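Local coordinates for fusarinine C esterase sidJ (Aspergillus fumigatus, PDB 6GUP), which hydrolyses the ester bonds of the siderophore fusarinine C, giving fusarinine and releasing iron, but leaves triacetylfusarinine C intact, at residues A171-R183 against L216-P228. Residues are numbered along the deposited sequence; the frame is centred on the assembly and turned at random.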
loop_
_atom_site.group_PDB
_atom_site.type_symbol
_atom_site.label_atom_id
_atom_site.label_comp_id
_atom_site.label_asym_id
_atom_site.label_seq_id
_atom_site.Cartn_x
_atom_site.Cartn_y
_atom_site.Cartn_z
ATOM N N ALA A 171 -22.845 5.783 9.307
ATOM C CA ALA A 171 -21.877 5.624 10.398
ATOM C C ALA A 171 -21.491 6.964 11.027
ATOM O O ALA A 171 -21.346 7.054 12.247
ATOM C CB ALA A 171 -20.636 4.887 9.918
ATOM N N ILE A 172 -21.334 7.995 10.196
ATOM C CA ILE A 172 -21.036 9.349 10.678
ATOM C C ILE A 172 -22.231 9.943 11.439
ATOM O O ILE A 172 -22.045 10.576 12.478
ATOM C CB ILE A 172 -20.568 10.278 9.528
ATOM C CG1 ILE A 172 -19.201 9.806 9.010
ATOM C CG2 ILE A 172 -20.462 11.725 9.999
ATOM C CD1 ILE A 172 -18.762 10.432 7.703
ATOM N N GLN A 173 -23.445 9.731 10.923
ATOM C CA GLN A 173 -24.686 10.114 11.627
ATOM C C GLN A 173 -24.766 9.511 13.036
ATOM O O GLN A 173 -25.207 10.171 13.978
ATOM C CB GLN A 173 -25.922 9.686 10.824
ATOM C CG GLN A 173 -26.170 10.494 9.558
ATOM C CD GLN A 173 -27.295 9.932 8.700
ATOM O OE1 GLN A 173 -28.037 9.043 9.121
ATOM N NE2 GLN A 173 -27.424 10.456 7.486
ATOM N N TRP A 174 -24.332 8.258 13.156
ATOM C CA TRP A 174 -24.300 7.535 14.430
ATOM C C TRP A 174 -23.189 8.038 15.359
ATOM O O TRP A 174 -23.374 8.079 16.578
ATOM C CB TRP A 174 -24.135 6.040 14.146
ATOM C CG TRP A 174 -24.272 5.108 15.313
ATOM C CD1 TRP A 174 -23.415 4.106 15.639
ATOM C CD2 TRP A 174 -25.329 5.063 16.285
ATOM N NE1 TRP A 174 -23.859 3.435 16.751
ATOM C CE2 TRP A 174 -25.034 4.000 17.170
ATOM C CE3 TRP A 174 -26.500 5.808 16.489
ATOM C CZ2 TRP A 174 -25.862 3.669 18.251
ATOM C CZ3 TRP A 174 -27.323 5.482 17.569
ATOM C CH2 TRP A 174 -26.998 4.419 18.434
ATOM N N VAL A 175 -22.045 8.407 14.781
ATOM C CA VAL A 175 -20.956 9.065 15.522
ATOM C C VAL A 175 -21.396 10.435 16.059
ATOM O O VAL A 175 -21.087 10.776 17.202
ATOM C CB VAL A 175 -19.670 9.192 14.658
ATOM C CG1 VAL A 175 -18.667 10.182 15.248
ATOM C CG2 VAL A 175 -19.012 7.828 14.502
ATOM N N LEU A 176 -22.105 11.210 15.239
ATOM C CA LEU A 176 -22.655 12.503 15.671
ATOM C C LEU A 176 -23.760 12.360 16.725
ATOM O O LEU A 176 -23.940 13.253 17.551
ATOM C CB LEU A 176 -23.182 13.299 14.471
ATOM C CG LEU A 176 -22.140 13.760 13.447
ATOM C CD1 LEU A 176 -22.820 14.211 12.163
ATOM C CD2 LEU A 176 -21.264 14.872 14.008
ATOM N N ALA A 177 -24.499 11.251 16.684
ATOM C CA ALA A 177 -25.529 10.954 17.684
ATOM C C ALA A 177 -24.941 10.485 19.020
ATOM O O ALA A 177 -25.312 11.007 20.074
ATOM C CB ALA A 177 -26.501 9.911 17.147
ATOM N N GLU A 178 -24.029 9.511 18.964
ATOM C CA GLU A 178 -23.528 8.805 20.161
ATOM C C GLU A 178 -22.086 9.101 20.591
ATOM O O GLU A 178 -21.729 8.836 21.741
ATOM C CB GLU A 178 -23.658 7.295 19.949
ATOM C CG GLU A 178 -25.088 6.782 19.915
ATOM C CD GLU A 178 -25.829 6.949 21.231
ATOM O OE1 GLU A 178 -25.211 6.779 22.303
ATOM O OE2 GLU A 178 -27.042 7.245 21.191
ATOM N N GLY A 179 -21.267 9.635 19.684
ATOM C CA GLY A 179 -19.835 9.834 19.929
ATOM C C GLY A 179 -18.982 8.745 19.301
ATOM O O GLY A 179 -19.494 7.862 18.608
ATOM N N LEU A 180 -17.674 8.817 19.548
ATOM C CA LEU A 180 -16.707 7.851 19.016
ATOM C C LEU A 180 -15.466 7.786 19.909
ATOM O O LEU A 180 -14.735 8.772 20.031
ATOM C CB LEU A 180 -16.310 8.235 17.583
ATOM C CG LEU A 180 -15.259 7.385 16.851
ATOM C CD1 LEU A 180 -15.675 5.923 16.763
ATOM C CD2 LEU A 180 -15.006 7.946 15.460
ATOM N N GLY A 181 -15.236 6.626 20.524
ATOM C CA GLY A 181 -14.103 6.427 21.431
ATOM C C GLY A 181 -14.299 7.175 22.739
ATOM O O GLY A 181 -15.333 7.026 23.393
ATOM N N ASP A 182 -13.307 7.983 23.113
ATOM C CA ASP A 182 -13.411 8.873 24.277
ATOM C C ASP A 182 -14.324 10.081 24.027
ATOM O O ASP A 182 -14.848 10.668 24.977
ATOM C CB ASP A 182 -12.025 9.384 24.690
ATOM C CG ASP A 182 -11.131 8.287 25.229
ATOM O OD1 ASP A 182 -11.505 7.655 26.241
ATOM O OD2 ASP A 182 -10.047 8.064 24.650
ATOM N N ARG A 183 -14.519 10.437 22.757
ATOM C CA ARG A 183 -15.128 11.711 22.375
ATOM C C ARG A 183 -16.655 11.612 22.360
ATOM O O ARG A 183 -17.214 10.706 21.739
ATOM C CB ARG A 183 -14.638 12.132 20.985
ATOM C CG ARG A 183 -13.127 12.128 20.788
ATOM C CD ARG A 183 -12.463 13.406 21.260
ATOM N NE ARG A 183 -11.026 13.351 20.988
ATOM C CZ ARG A 183 -10.224 14.400 20.789
ATOM N NH1 ARG A 183 -10.684 15.654 20.816
ATOM N NH2 ARG A 183 -8.933 14.187 20.546
ATOM N N LEU A 216 -5.958 15.413 9.480
ATOM C CA LEU A 216 -6.177 14.076 10.037
ATOM C C LEU A 216 -6.626 14.166 11.502
ATOM O O LEU A 216 -7.479 13.391 11.937
ATOM C CB LEU A 216 -4.904 13.221 9.893
ATOM C CG LEU A 216 -4.967 11.686 9.905
ATOM C CD1 LEU A 216 -5.328 11.136 11.274
ATOM C CD2 LEU A 216 -5.894 11.124 8.834
ATOM N N ALA A 217 -6.064 15.125 12.241
ATOM C CA ALA A 217 -6.481 15.412 13.621
ATOM C C ALA A 217 -7.996 15.582 13.749
ATOM O O ALA A 217 -8.604 15.041 14.669
ATOM C CB ALA A 217 -5.778 16.660 14.139
ATOM N N MET A 218 -8.585 16.325 12.812
ATOM C CA MET A 218 -10.025 16.609 12.803
ATOM C C MET A 218 -10.878 15.464 12.246
ATOM O O MET A 218 -11.864 15.076 12.874
ATOM C CB MET A 218 -10.298 17.893 12.011
ATOM C CG MET A 218 -9.688 19.135 12.643
ATOM S SD MET A 218 -9.927 20.634 11.670
ATOM C CE MET A 218 -11.635 21.022 12.032
ATOM N N THR A 219 -10.510 14.935 11.077
ATOM C CA THR A 219 -11.326 13.918 10.386
ATOM C C THR A 219 -11.457 12.598 11.151
ATOM O O THR A 219 -12.520 11.976 11.133
ATOM C CB THR A 219 -10.794 13.595 8.971
ATOM O OG1 THR A 219 -9.420 13.199 9.045
ATOM C CG2 THR A 219 -10.936 14.798 8.044
ATOM N N SER A 220 -10.381 12.182 11.816
ATOM C CA SER A 220 -10.379 10.935 12.600
ATOM C C SER A 220 -11.288 10.948 13.834
ATOM O O SER A 220 -11.656 9.883 14.334
ATOM C CB SER A 220 -8.955 10.561 13.010
ATOM O OG SER A 220 -8.256 10.073 11.884
ATOM N N LEU A 221 -11.639 12.139 14.321
ATOM C CA LEU A 221 -12.626 12.277 15.397
ATOM C C LEU A 221 -14.029 11.889 14.950
ATOM O O LEU A 221 -14.821 11.399 15.759
ATOM C CB LEU A 221 -12.664 13.712 15.929
ATOM C CG LEU A 221 -11.370 14.290 16.504
ATOM C CD1 LEU A 221 -11.656 15.626 17.168
ATOM C CD2 LEU A 221 -10.701 13.333 17.481
ATOM N N VAL A 222 -14.335 12.131 13.676
ATOM C CA VAL A 222 -15.652 11.825 13.113
ATOM C C VAL A 222 -15.678 10.598 12.197
ATOM O O VAL A 222 -16.754 10.045 11.966
ATOM C CB VAL A 222 -16.261 13.056 12.386
ATOM C CG1 VAL A 222 -15.500 13.421 11.110
ATOM C CG2 VAL A 222 -17.739 12.827 12.088
ATOM N N TYR A 223 -14.520 10.170 11.686
ATOM C CA TYR A 223 -14.474 9.081 10.716
ATOM C C TYR A 223 -13.908 7.778 11.316
ATOM O O TYR A 223 -12.703 7.684 11.558
ATOM C CB TYR A 223 -13.701 9.512 9.464
ATOM C CG TYR A 223 -13.952 8.654 8.235
ATOM C CD1 TYR A 223 -15.222 8.124 7.950
ATOM C CD2 TYR A 223 -12.925 8.393 7.332
ATOM C CE1 TYR A 223 -15.443 7.348 6.824
ATOM C CE2 TYR A 223 -13.148 7.623 6.200
ATOM C CZ TYR A 223 -14.402 7.100 5.952
ATOM O OH TYR A 223 -14.615 6.336 4.829
ATOM N N PRO A 224 -14.789 6.778 11.571
ATOM C CA PRO A 224 -14.432 5.451 12.106
ATOM C C PRO A 224 -13.336 4.710 11.343
ATOM O O PRO A 224 -12.512 4.034 11.963
ATOM C CB PRO A 224 -15.741 4.666 11.992
ATOM C CG PRO A 224 -16.802 5.691 12.099
ATOM C CD PRO A 224 -16.254 6.923 11.451
ATOM N N ALA A 225 -13.346 4.823 10.014
ATOM C CA ALA A 225 -12.308 4.221 9.169
ATOM C C ALA A 225 -10.907 4.773 9.467
ATOM O O ALA A 225 -9.920 4.054 9.304
ATOM C CB ALA A 225 -12.646 4.407 7.698
ATOM N N HIS A 226 -10.836 6.039 9.891
ATOM C CA HIS A 226 -9.586 6.679 10.334
ATOM C C HIS A 226 -8.548 6.749 9.201
ATOM O O HIS A 226 -7.346 6.561 9.420
ATOM C CB HIS A 226 -9.027 5.953 11.570
ATOM C CG HIS A 226 -8.091 6.778 12.399
ATOM N ND1 HIS A 226 -6.980 7.406 11.875
ATOM C CD2 HIS A 226 -8.084 7.054 13.725
ATOM C CE1 HIS A 226 -6.339 8.041 12.839
ATOM N NE2 HIS A 226 -6.989 7.846 13.971
ATOM N N THR A 227 -9.032 7.023 7.991
ATOM C CA THR A 227 -8.183 7.175 6.806
ATOM C C THR A 227 -8.211 8.660 6.420
ATOM O O THR A 227 -9.198 9.344 6.713
ATOM C CB THR A 227 -8.639 6.242 5.645
ATOM O OG1 THR A 227 -7.789 6.405 4.507
ATOM C CG2 THR A 227 -10.071 6.498 5.220
ATOM N N PRO A 228 -7.131 9.175 5.788
ATOM C CA PRO A 228 -7.126 10.586 5.372
ATOM C C PRO A 228 -8.248 10.920 4.389
ATOM O O PRO A 228 -8.704 10.040 3.655
ATOM C CB PRO A 228 -5.754 10.751 4.701
ATOM C CG PRO A 228 -5.336 9.366 4.344
ATOM C CD PRO A 228 -5.833 8.544 5.489
#
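Ile-172 and Val-222 bring helix 171-178 and helix 216-222 together, their CA atoms 6.4 Å apart. The short helix axes run almost perpendicular, at 89°, with a closest approach of 11.1 Å. Past Glu-178 the first chain leaves its helix at Gly-179, whose positive phi suits glycine, and enters a type II' turn from Leu-180 to Arg-183 that carries both of these residues back to the second segment.

At the inner end, Ile-172 sends CG2 against Val-222 CG2 at 3.6 Å, and the two side chains cross at a slant. Ile-172 CD1 reaches on to CD1 of the Tyr-223 ring, 4.2 Å away, and the same isoleucine also touches Phe-192 and Leu-237, from helices 185-205 and 231-238. One turn later Val-175 splits its branches: CG1 lies 3.8 Å from the carbonyl O of Val-222, while CG2 packs against Pro-224 CG at 3.9 Å.

Leu-180, with CG anti to its backbone N (chi1 178°), sets CD2 against the peptide carbonyl of Leu-221, 3.5 Å from its O. Farther out, Arg-183 bends at chi2 (-84°) and lays one face of its guanidinium over Leu-221, whose CD2 comes within 3.5 Å of Arg-183 CZ, off-centre toward the rim.

Van der Waals packing, mostly apolar, joins two parts of the largely helical insertion between strands 159-163 and 278-283 of the alpha/beta-hydrolase sheet. The carbonyl oxygens of Leu-221 and Val-222 are buried here without a modelled hydrogen-bond partner, a polar cost borne beneath Val-175 and Leu-180, whereas Arg-183 contributes a flat face and keeps its charge at the exposed margin.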